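PDB 1Y7U: acyl-CoA hydrolase from Bacillus cereus, which probably hydrolyses long-chain fatty acyl-CoA thioesters to free fatty acids and coenzyme A, using a hotdog-fold thioesterase domain. Local coordinates for residues 72-77 / 111-116; 79-84 / 105-110; 85-90 / 97-102. All coordinates share one frame; numbering follows the deposited sequence.

Contact 1: 72-77 / 111-116. With COA (coenzyme A), chain J; SO4 (sulfate ion), chain E.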
loop_
_atom_site.group_PDB
_atom_site.type_symbol
_atom_site.label_atom_id
_atom_site.label_comp_id
_atom_site.label_asym_id
_atom_site.label_seq_id
_atom_site.Cartn_x
_atom_site.Cartn_y
_atom_site.Cartn_z
ATOM N N PHE A 72 15.717 -11.339 -16.631
ATOM C CA PHE A 72 16.223 -10.992 -15.317
ATOM C C PHE A 72 17.584 -11.651 -15.148
ATOM O O PHE A 72 17.708 -12.779 -14.678
ATOM C CB PHE A 72 15.214 -11.403 -14.234
ATOM C CG PHE A 72 13.911 -10.644 -14.322
ATOM C CD1 PHE A 72 12.770 -11.239 -14.866
ATOM C CD2 PHE A 72 13.854 -9.287 -13.963
ATOM C CE1 PHE A 72 11.591 -10.491 -15.062
ATOM C CE2 PHE A 72 12.682 -8.535 -14.155
ATOM C CZ PHE A 72 11.552 -9.134 -14.705
ATOM N N LEU A 73 18.602 -10.906 -15.569
ATOM C CA LEU A 73 19.997 -11.329 -15.550
ATOM C C LEU A 73 20.530 -11.791 -14.203
ATOM O O LEU A 73 21.241 -12.784 -14.135
ATOM C CB LEU A 73 20.863 -10.201 -16.116
ATOM C CG LEU A 73 20.328 -9.750 -17.490
ATOM C CD1 LEU A 73 21.130 -8.571 -18.011
ATOM C CD2 LEU A 73 20.368 -10.916 -18.481
ATOM N N HIS A 74 20.206 -11.076 -13.131
ATOM C CA HIS A 74 20.653 -11.470 -11.798
ATOM C C HIS A 74 19.531 -11.213 -10.833
ATOM O O HIS A 74 18.592 -10.479 -11.138
ATOM C CB HIS A 74 21.865 -10.663 -11.333
ATOM C CG HIS A 74 23.067 -10.817 -12.206
ATOM N ND1 HIS A 74 23.345 -9.959 -13.247
ATOM C CD2 HIS A 74 24.051 -11.745 -12.212
ATOM C CE1 HIS A 74 24.448 -10.350 -13.858
ATOM N NE2 HIS A 74 24.895 -11.432 -13.248
ATOM N N PRO A 75 19.600 -11.818 -9.648
ATOM C CA PRO A 75 18.542 -11.598 -8.669
ATOM C C PRO A 75 18.825 -10.307 -7.922
ATOM O O PRO A 75 19.963 -9.854 -7.873
ATOM C CB PRO A 75 18.672 -12.814 -7.764
ATOM C CG PRO A 75 20.147 -13.006 -7.724
ATOM C CD PRO A 75 20.521 -12.870 -9.187
ATOM N N VAL A 76 17.779 -9.714 -7.362
ATOM C CA VAL A 76 17.900 -8.504 -6.569
ATOM C C VAL A 76 17.380 -8.930 -5.207
ATOM O O VAL A 76 16.193 -9.209 -5.050
ATOM C CB VAL A 76 17.025 -7.400 -7.119
ATOM C CG1 VAL A 76 17.176 -6.146 -6.266
ATOM C CG2 VAL A 76 17.398 -7.136 -8.564
ATOM N N ARG A 77 18.271 -8.994 -4.228
ATOM C CA ARG A 77 17.902 -9.441 -2.889
ATOM C C ARG A 77 17.693 -8.315 -1.884
ATOM O O ARG A 77 17.813 -7.144 -2.222
ATOM C CB ARG A 77 18.965 -10.420 -2.385
ATOM C CG ARG A 77 19.171 -11.569 -3.349
ATOM C CD ARG A 77 20.397 -12.407 -3.029
ATOM N NE ARG A 77 20.604 -13.472 -4.012
ATOM C CZ ARG A 77 19.737 -14.454 -4.255
ATOM N NH1 ARG A 77 18.590 -14.527 -3.589
ATOM N NH2 ARG A 77 20.016 -15.368 -5.171
ATOM N N GLU A 111 29.173 -3.193 -4.765
ATOM C CA GLU A 111 29.155 -3.943 -6.011
ATOM C C GLU A 111 27.845 -3.686 -6.742
ATOM O O GLU A 111 26.773 -4.045 -6.252
ATOM C CB GLU A 111 29.256 -5.448 -5.739
ATOM C CG GLU A 111 30.489 -5.917 -4.987
ATOM C CD GLU A 111 31.778 -5.628 -5.724
ATOM O OE1 GLU A 111 31.775 -5.670 -6.974
ATOM O OE2 GLU A 111 32.800 -5.372 -5.052
ATOM N N LYS A 112 27.922 -3.059 -7.908
ATOM C CA LYS A 112 26.722 -2.806 -8.693
ATOM C C LYS A 112 26.711 -3.799 -9.840
ATOM O O LYS A 112 27.719 -4.438 -10.125
ATOM C CB LYS A 112 26.739 -1.406 -9.298
ATOM C CG LYS A 112 26.765 -0.277 -8.325
ATOM C CD LYS A 112 26.735 1.038 -9.081
ATOM C CE LYS A 112 26.691 2.224 -8.130
ATOM N NZ LYS A 112 26.636 3.524 -8.871
ATOM N N ARG A 113 25.562 -3.934 -10.486
ATOM C CA ARG A 113 25.425 -4.796 -11.651
ATOM C C ARG A 113 24.036 -4.617 -12.208
ATOM O O ARG A 113 23.078 -4.450 -11.456
ATOM C CB ARG A 113 25.695 -6.258 -11.320
ATOM C CG ARG A 113 24.806 -6.877 -10.299
ATOM C CD ARG A 113 25.178 -8.340 -10.185
ATOM N NE ARG A 113 24.372 -9.050 -9.203
ATOM C CZ ARG A 113 24.456 -10.358 -8.984
ATOM N NH1 ARG A 113 25.309 -11.096 -9.684
ATOM N NH2 ARG A 113 23.692 -10.929 -8.062
ATOM N N ILE A 114 23.935 -4.621 -13.531
ATOM C CA ILE A 114 22.651 -4.423 -14.172
ATOM C C ILE A 114 21.831 -5.717 -14.155
ATOM O O ILE A 114 22.223 -6.726 -14.732
ATOM C CB ILE A 114 22.843 -3.819 -15.613
ATOM C CG1 ILE A 114 22.237 -4.724 -16.666
ATOM C CG2 ILE A 114 24.294 -3.549 -15.893
ATOM C CD1 ILE A 114 20.728 -4.656 -16.686
ATOM N N ALA A 115 20.692 -5.670 -13.461
ATOM C CA ALA A 115 19.807 -6.821 -13.315
ATOM C C ALA A 115 18.821 -6.988 -14.451
ATOM O O ALA A 115 18.294 -8.079 -14.656
ATOM C CB ALA A 115 19.049 -6.730 -12.005
ATOM N N ALA A 116 18.559 -5.909 -15.180
ATOM C CA ALA A 116 17.630 -5.964 -16.301
ATOM C C ALA A 116 17.571 -4.642 -17.051
ATOM O O ALA A 116 17.874 -3.585 -16.491
ATOM C CB ALA A 116 16.229 -6.326 -15.802
HETATM N N1A COA J . 14.813 -17.026 -19.678
HETATM C C2A COA J . 14.186 -18.182 -19.629
HETATM N N3A COA J . 14.826 -19.188 -19.082
HETATM C C4A COA J . 16.026 -19.074 -18.632
HETATM C C5A COA J . 16.627 -17.932 -18.661
HETATM C C6A COA J . 16.022 -16.901 -19.192
HETATM N N6A COA J . 16.576 -15.740 -19.251
HETATM N N7A COA J . 17.765 -18.068 -18.131
HETATM C C8A COA J . 17.848 -19.291 -17.743
HETATM N N9A COA J . 16.775 -19.958 -18.055
HETATM C C1B COA J . 16.468 -21.383 -17.903
HETATM C C2B COA J . 17.338 -22.263 -18.670
HETATM O O2B COA J . 16.714 -22.470 -19.859
HETATM C C3B COA J . 17.198 -23.524 -17.961
HETATM O O3B COA J . 16.008 -24.069 -18.368
HETATM P P3B COA J . 15.770 -25.572 -18.464
HETATM O O7A COA J . 14.443 -25.898 -18.499
HETATM O O8A COA J . 16.413 -26.233 -17.438
HETATM O O9A COA J . 16.156 -26.064 -19.692
HETATM C C4B COA J . 17.245 -23.064 -16.569
HETATM O O4B COA J . 16.672 -21.844 -16.631
HETATM C C5B COA J . 18.619 -22.575 -16.291
HETATM O O5B COA J . 19.553 -23.508 -15.971
HETATM P P1A COA J . 20.781 -22.897 -15.446
HETATM O O1A COA J . 21.558 -22.473 -16.533
HETATM O O2A COA J . 21.341 -23.856 -14.581
HETATM O O3A COA J . 20.334 -21.652 -14.704
HETATM P P2A COA J . 21.232 -20.418 -14.547
HETATM O O4A COA J . 21.815 -19.854 -15.731
HETATM O O5A COA J . 21.921 -20.271 -13.310
HETATM O O6A COA J . 20.162 -19.373 -14.542
HETATM C CBP COA J . 18.403 -18.304 -13.273
HETATM C CCP COA J . 19.149 -19.548 -13.640
HETATM C CDP COA J . 17.285 -18.073 -14.201
HETATM C CEP COA J . 17.861 -18.714 -11.986
HETATM C CAP COA J . 19.158 -17.016 -13.076
HETATM O OAP COA J . 19.142 -16.348 -14.265
HETATM C C9P COA J . 18.550 -16.089 -12.105
HETATM O O9P COA J . 18.533 -16.341 -10.769
HETATM N N8P COA J . 18.012 -15.047 -12.582
HETATM C C7P COA J . 17.347 -14.148 -11.752
HETATM C C6P COA J . 15.875 -14.357 -11.602
HETATM C C5P COA J . 15.376 -13.607 -10.449
HETATM O O5P COA J . 15.448 -14.044 -9.382
HETATM N N4P COA J . 14.920 -12.455 -10.633
HETATM C C3P COA J . 13.617 -12.040 -10.356
HETATM C C2P COA J . 13.670 -10.553 -10.404
HETATM S S1P COA J . 15.245 -9.930 -9.934
HETATM S S SO4 E . 23.781 -14.388 -6.516
HETATM O O1 SO4 E . 23.284 -13.389 -5.510
HETATM O O2 SO4 E . 25.221 -14.696 -6.237
HETATM O O3 SO4 E . 22.925 -15.618 -6.412
HETATM O O4 SO4 E . 23.710 -13.858 -7.920
#
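One face of the His74 imidazole carries CD of Arg113, 3.9 Å from the ring centroid and 15° off its normal, a CH-pi contact; the carbonyl O of Ile114 lies at the ring's edge. The Arg113 guanidinium is turned 26° from the imidazole plane and has CB of His74 over the centre of one face. Chi1 of 60° sets Arg113 CG between N and C, and the chain then runs extended to NE; at the guanidinium's edge NH2 bonds O4 of a sulfate, 2.9 Å away. That sulfate, probably from the crystallisation liquor, is also held by Arg77, whose NE reaches O1 at 3.1 Å and whose NH2 reaches O3, probably offsetting the arginines' repulsion. Leu73 N gives a weak bond to Ala115 O (3.0 Å), and Val76 CG2 packs on Ala115 CB. Ala115 and Ala116 both face Val102 in a classic beta bulge. Phe72 O accepts a weak bond from N8P of coenzyme A (3.1 Å), and the thiol S1P comes 3.6 Å from Val76 N. The loop 72-77 thus lines the pantetheine arm, up to its thiol, of a CoA site shared between hotdog subunits, Ser95 and Arg158 of the second subunit binding the same ligand.

Contact 2: 79-84 / 105-110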
loop_
_atom_site.group_PDB
_atom_site.type_symbol
_atom_site.label_atom_id
_atom_site.label_comp_id
_atom_site.label_asym_id
_atom_site.label_seq_id
_atom_site.Cartn_x
_atom_site.Cartn_y
_atom_site.Cartn_z
ATOM N N SER A 79 19.545 -7.621 0.573
ATOM C CA SER A 79 20.839 -7.014 0.860
ATOM C C SER A 79 21.179 -6.009 -0.219
ATOM O O SER A 79 22.188 -5.309 -0.139
ATOM C CB SER A 79 21.924 -8.091 0.904
ATOM O OG SER A 79 21.802 -8.980 -0.198
ATOM N N ASP A 80 20.331 -5.949 -1.240
ATOM C CA ASP A 80 20.554 -5.040 -2.347
ATOM C C ASP A 80 19.814 -3.731 -2.256
ATOM O O ASP A 80 19.082 -3.442 -1.314
ATOM C CB ASP A 80 20.188 -5.689 -3.676
ATOM C CG ASP A 80 21.203 -6.687 -4.129
ATOM O OD1 ASP A 80 22.415 -6.395 -4.011
ATOM O OD2 ASP A 80 20.783 -7.757 -4.622
ATOM N N CYS A 81 20.001 -2.958 -3.308
ATOM C CA CYS A 81 19.422 -1.648 -3.446
ATOM C C CYS A 81 19.168 -1.525 -4.952
ATOM O O CYS A 81 20.040 -1.845 -5.751
ATOM C CB CYS A 81 20.469 -0.660 -2.953
ATOM S SG CYS A 81 20.078 1.024 -3.154
ATOM N N VAL A 82 17.972 -1.110 -5.349
ATOM C CA VAL A 82 17.675 -0.973 -6.775
ATOM C C VAL A 82 17.513 0.463 -7.218
ATOM O O VAL A 82 16.965 1.286 -6.501
ATOM C CB VAL A 82 16.380 -1.690 -7.184
ATOM C CG1 VAL A 82 16.640 -3.136 -7.411
ATOM C CG2 VAL A 82 15.328 -1.507 -6.111
ATOM N N SER A 83 17.990 0.748 -8.418
ATOM C CA SER A 83 17.877 2.069 -9.006
ATOM C C SER A 83 17.481 1.875 -10.460
ATOM O O SER A 83 17.943 0.949 -11.114
ATOM C CB SER A 83 19.202 2.827 -8.891
ATOM O OG SER A 83 20.285 1.928 -8.827
ATOM N N TYR A 84 16.593 2.731 -10.943
ATOM C CA TYR A 84 16.128 2.659 -12.310
ATOM C C TYR A 84 16.559 3.925 -13.016
ATOM O O TYR A 84 16.653 4.986 -12.400
ATOM C CB TYR A 84 14.601 2.573 -12.358
ATOM C CG TYR A 84 14.021 1.457 -11.535
ATOM C CD1 TYR A 84 13.926 1.563 -10.150
ATOM C CD2 TYR A 84 13.616 0.272 -12.131
ATOM C CE1 TYR A 84 13.454 0.510 -9.376
ATOM C CE2 TYR A 84 13.134 -0.787 -11.369
ATOM C CZ TYR A 84 13.061 -0.661 -9.991
ATOM O OH TYR A 84 12.627 -1.716 -9.234
ATOM N N GLU A 105 22.527 -2.818 -6.210
ATOM C CA GLU A 105 23.775 -2.476 -5.560
ATOM C C GLU A 105 23.846 -3.038 -4.152
ATOM O O GLU A 105 22.934 -2.820 -3.346
ATOM C CB GLU A 105 23.908 -0.964 -5.520
ATOM C CG GLU A 105 25.054 -0.459 -4.699
ATOM C CD GLU A 105 25.030 1.041 -4.595
ATOM O OE1 GLU A 105 25.852 1.601 -3.842
ATOM O OE2 GLU A 105 24.182 1.663 -5.273
ATOM N N TYR A 106 24.926 -3.763 -3.857
ATOM C CA TYR A 106 25.108 -4.345 -2.534
ATOM C C TYR A 106 25.330 -3.227 -1.523
ATOM O O TYR A 106 26.185 -2.363 -1.720
ATOM C CB TYR A 106 26.304 -5.281 -2.509
ATOM C CG TYR A 106 26.247 -6.234 -1.352
ATOM C CD1 TYR A 106 25.429 -7.353 -1.399
ATOM C CD2 TYR A 106 26.981 -6.005 -0.195
ATOM C CE1 TYR A 106 25.336 -8.227 -0.322
ATOM C CE2 TYR A 106 26.900 -6.872 0.893
ATOM C CZ TYR A 106 26.076 -7.984 0.824
ATOM O OH TYR A 106 25.990 -8.852 1.892
ATOM N N LEU A 107 24.568 -3.254 -0.437
ATOM C CA LEU A 107 24.659 -2.230 0.590
ATOM C C LEU A 107 25.993 -2.203 1.333
ATOM O O LEU A 107 26.409 -1.156 1.827
ATOM C CB LEU A 107 23.501 -2.399 1.577
ATOM C CG LEU A 107 22.115 -2.410 0.907
ATOM C CD1 LEU A 107 21.026 -2.750 1.919
ATOM C CD2 LEU A 107 21.852 -1.058 0.255
ATOM N N ILE A 108 26.671 -3.343 1.402
ATOM C CA ILE A 108 27.953 -3.419 2.103
ATOM C C ILE A 108 29.162 -3.366 1.171
ATOM O O ILE A 108 30.193 -2.799 1.528
ATOM C CB ILE A 108 28.055 -4.718 2.951
ATOM C CG1 ILE A 108 27.066 -4.667 4.120
ATOM C CG2 ILE A 108 29.481 -4.909 3.457
ATOM C CD1 ILE A 108 26.960 -5.986 4.882
ATOM N N SER A 109 29.030 -3.961 -0.012
ATOM C CA SER A 109 30.108 -4.012 -1.003
ATOM C C SER A 109 30.176 -2.777 -1.875
ATOM O O SER A 109 31.240 -2.196 -2.072
ATOM C CB SER A 109 29.922 -5.204 -1.942
ATOM O OG SER A 109 29.595 -6.382 -1.241
ATOM N N GLY A 110 29.027 -2.391 -2.411
ATOM C CA GLY A 110 28.978 -1.267 -3.320
ATOM C C GLY A 110 28.929 -1.885 -4.708
ATOM O O GLY A 110 28.674 -1.205 -5.699
#
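Leu107 holds CG anti to its carbonyl carbon (chi1 -55°), so that its branch folds back over the backbone of Ser79 and Asp80 and brings CD2 to 3.5 Å from CB of Cys81. Tyr106 starts away from the other segment, with CG anti to the backbone N, but its ring returns: CE1 stands 3.6 Å from OG of Ser79, while the carbonyl O of Ser79 lies over one face, offset toward the rim. The same carbonyl accepts the amide of Leu107, Leu107 N to Ser79 O measuring 3.2 Å, nearly straight at 168° and close to the C=O axis. One step inward Glu105 N bonds Cys81 O at 2.7 Å, and Asp80 CA points its hydrogen at Glu105 O. Asp80 turns its carboxylate so that OD2 takes the amide of Arg77, leaving OD1 3.6 Å from Tyr106 N. The Glu105 chain is fully extended, and its OE2 forms a salt bridge with Arg56 of the third subunit. The contact joins the start of strand 81-91 to the turn that leads from strand 95-105 into strand 112-125; strand 20-25 flanks it through Thr23, which touches Cys81 and Ser83, and helix 39-58 packs farther along against Tyr84.

Contact 3: 85-90 / 97-102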
loop_
_atom_site.group_PDB
_atom_site.type_symbol
_atom_site.label_atom_id
_atom_site.label_comp_id
_atom_site.label_asym_id
_atom_site.label_seq_id
_atom_site.Cartn_x
_atom_site.Cartn_y
_atom_site.Cartn_z
ATOM N N GLU A 85 16.853 3.813 -14.302
ATOM C CA GLU A 85 17.218 4.978 -15.082
ATOM C C GLU A 85 16.467 4.808 -16.378
ATOM O O GLU A 85 16.382 3.705 -16.912
ATOM C CB GLU A 85 18.715 5.048 -15.364
ATOM C CG GLU A 85 19.084 6.262 -16.210
ATOM C CD GLU A 85 20.567 6.347 -16.524
ATOM O OE1 GLU A 85 20.960 7.216 -17.336
ATOM O OE2 GLU A 85 21.341 5.543 -15.955
ATOM N N SER A 86 15.900 5.894 -16.874
ATOM C CA SER A 86 15.158 5.812 -18.107
ATOM C C SER A 86 15.182 7.130 -18.869
ATOM O O SER A 86 15.241 8.216 -18.278
ATOM C CB SER A 86 13.711 5.402 -17.818
ATOM O OG SER A 86 13.026 6.401 -17.072
ATOM N N PHE A 87 15.162 7.017 -20.189
ATOM C CA PHE A 87 15.125 8.174 -21.061
ATOM C C PHE A 87 14.600 7.725 -22.409
ATOM O O PHE A 87 14.670 6.547 -22.755
ATOM C CB PHE A 87 16.509 8.813 -21.213
ATOM C CG PHE A 87 17.610 7.831 -21.430
ATOM C CD1 PHE A 87 18.304 7.298 -20.344
ATOM C CD2 PHE A 87 17.935 7.404 -22.714
ATOM C CE1 PHE A 87 19.302 6.350 -20.532
ATOM C CE2 PHE A 87 18.930 6.462 -22.910
ATOM C CZ PHE A 87 19.614 5.931 -21.822
ATOM N N VAL A 88 14.041 8.667 -23.148
ATOM C CA VAL A 88 13.508 8.396 -24.467
ATOM C C VAL A 88 14.697 8.345 -25.423
ATOM O O VAL A 88 15.585 9.187 -25.324
ATOM C CB VAL A 88 12.577 9.544 -24.882
ATOM C CG1 VAL A 88 12.017 9.306 -26.264
ATOM C CG2 VAL A 88 11.469 9.684 -23.867
ATOM N N ILE A 89 14.757 7.363 -26.317
ATOM C CA ILE A 89 15.865 7.331 -27.268
ATOM C C ILE A 89 15.387 7.317 -28.694
ATOM O O ILE A 89 16.062 7.836 -29.571
ATOM C CB ILE A 89 16.772 6.110 -27.151
ATOM C CG1 ILE A 89 16.076 5.039 -26.335
ATOM C CG2 ILE A 89 18.156 6.526 -26.665
ATOM C CD1 ILE A 89 16.473 3.677 -26.747
ATOM N N TRP A 90 14.237 6.709 -28.940
ATOM C CA TRP A 90 13.714 6.647 -30.290
ATOM C C TRP A 90 12.323 7.240 -30.306
ATOM O O TRP A 90 11.568 7.058 -29.362
ATOM C CB TRP A 90 13.662 5.193 -30.754
ATOM C CG TRP A 90 13.074 4.991 -32.127
ATOM C CD1 TRP A 90 13.757 4.863 -33.305
ATOM C CD2 TRP A 90 11.684 4.890 -32.457
ATOM N NE1 TRP A 90 12.876 4.684 -34.343
ATOM C CE2 TRP A 90 11.599 4.698 -33.851
ATOM C CE3 TRP A 90 10.505 4.945 -31.710
ATOM C CZ2 TRP A 90 10.381 4.560 -34.514
ATOM C CZ3 TRP A 90 9.291 4.807 -32.370
ATOM C CH2 TRP A 90 9.240 4.618 -33.759
ATOM N N GLU A 97 10.082 5.465 -27.731
ATOM C CA GLU A 97 10.608 4.301 -27.042
ATOM C C GLU A 97 11.501 4.740 -25.916
ATOM O O GLU A 97 12.462 5.482 -26.116
ATOM C CB GLU A 97 11.382 3.397 -27.981
ATOM C CG GLU A 97 10.497 2.552 -28.841
ATOM C CD GLU A 97 11.216 1.336 -29.337
ATOM O OE1 GLU A 97 11.365 0.380 -28.553
ATOM O OE2 GLU A 97 11.654 1.339 -30.505
ATOM N N VAL A 98 11.171 4.276 -24.721
ATOM C CA VAL A 98 11.924 4.636 -23.543
ATOM C C VAL A 98 12.777 3.473 -23.088
ATOM O O VAL A 98 12.281 2.361 -22.866
ATOM C CB VAL A 98 10.978 5.051 -22.406
ATOM C CG1 VAL A 98 11.784 5.547 -21.220
ATOM C CG2 VAL A 98 10.015 6.125 -22.899
ATOM N N PHE A 99 14.072 3.731 -22.974
ATOM C CA PHE A 99 15.002 2.711 -22.520
ATOM C C PHE A 99 14.972 2.745 -20.998
ATOM O O PHE A 99 14.880 3.818 -20.389
ATOM C CB PHE A 99 16.417 3.016 -23.006
ATOM C CG PHE A 99 17.444 2.064 -22.490
ATOM C CD1 PHE A 99 17.477 0.745 -22.941
ATOM C CD2 PHE A 99 18.344 2.457 -21.496
ATOM C CE1 PHE A 99 18.397 -0.175 -22.406
ATOM C CE2 PHE A 99 19.267 1.547 -20.954
ATOM C CZ PHE A 99 19.290 0.229 -21.410
ATOM N N VAL A 100 15.028 1.572 -20.381
ATOM C CA VAL A 100 15.016 1.498 -18.934
ATOM C C VAL A 100 16.120 0.577 -18.484
ATOM O O VAL A 100 16.283 -0.527 -18.999
ATOM C CB VAL A 100 13.687 0.976 -18.396
ATOM C CG1 VAL A 100 13.671 1.111 -16.884
ATOM C CG2 VAL A 100 12.537 1.751 -19.013
ATOM N N LYS A 101 16.858 1.040 -17.492
ATOM C CA LYS A 101 17.993 0.322 -16.960
ATOM C C LYS A 101 17.772 0.065 -15.464
ATOM O O LYS A 101 17.410 0.975 -14.719
ATOM C CB LYS A 101 19.198 1.206 -17.234
ATOM C CG LYS A 101 20.499 0.833 -16.648
ATOM C CD LYS A 101 21.438 1.954 -17.011
ATOM C CE LYS A 101 22.716 1.911 -16.229
ATOM N NZ LYS A 101 23.542 3.078 -16.628
ATOM N N VAL A 102 17.958 -1.178 -15.032
ATOM C CA VAL A 102 17.774 -1.529 -13.627
ATOM C C VAL A 102 19.081 -2.063 -13.041
ATOM O O VAL A 102 19.604 -3.087 -13.482
ATOM C CB VAL A 102 16.667 -2.589 -13.458
ATOM C CG1 VAL A 102 16.506 -2.949 -11.999
ATOM C CG2 VAL A 102 15.356 -2.058 -14.009
#
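Glu97 N donates to Trp90 O at 2.7 Å and Lys101 N to Glu85 O at 2.8 Å, the latter answered by Glu85 N to Lys101 O; Phe87 and Phe99 exchange the same two bonds. OE1 of Glu85 forms a salt bridge with Arg19, and NZ of Lys101 donates to the carbonyl O of Thr173 of the second subunit. Between these two extended side chains, lying side by side, Lys101 NZ and Glu85 OE2 make a weak salt bridge of 3.4 Å. Ser86-Val100 lies between the Glu85-Lys101 and Phe87-Phe99 pairs and Val88-Val98 beyond the second, both non-hydrogen-bonded pairs where CA hydrogens point at carbonyls. The ladder then slips by one residue: Ile89 N donates to Glu97 O at 3.0 Å, so that Ile89 and Trp90 both face Glu97, a classic beta bulge. Strands 81-91 and 95-105 form an antiparallel hairpin within the hotdog sheet, their local axes at 151°. Ser86, Val88, Val98 and Val100 share the face toward helix 39-58; Ser86 OG bonds Ser53 OG, Val98 packs on Ala50 and Val88 CG2 meets Val98 CG2. On the other face the Phe87 and Phe99 side chains lie side by side and point the same way, their rings oblique at 46°, CZ of Phe87 reaching CD2 of Phe99 at 3.7 Å. Ile89 crosses obliquely to set CD1 3.8 Å from CB of Phe99. At the bulge OE2 of Glu97 stands over one face of the Trp90 indole, offset toward the rim, and Glu97 CG touches Trp90 CE3 at 3.7 Å. Trp90 continues onto Ala151 and the CoA-binding Arg158 of helix 142-170.

In the fold
From the N terminus, strand 61-71 runs into the loop 72-77, where the outermost of three concentric closures begins. Contact 1 joins that loop to 111-116 and encloses both others. Within it, contact 2 brings 79-84 to 105-110 at one end of the hairpin, and contact 3, innermost, zips 85-90 to 97-102 nearer the chain's centre. None of them cross. Contacts 2 and 3 share strand 81-91, Tyr84 packing on Val102 between them. Val102 also exchanges backbone bonds with Ala115 and Ala116, linking contact 3 to contact 1, while Val76 against Val82 joins contacts 1 and 2. Together they bind three successive strands of one sheet to a CoA-lining loop.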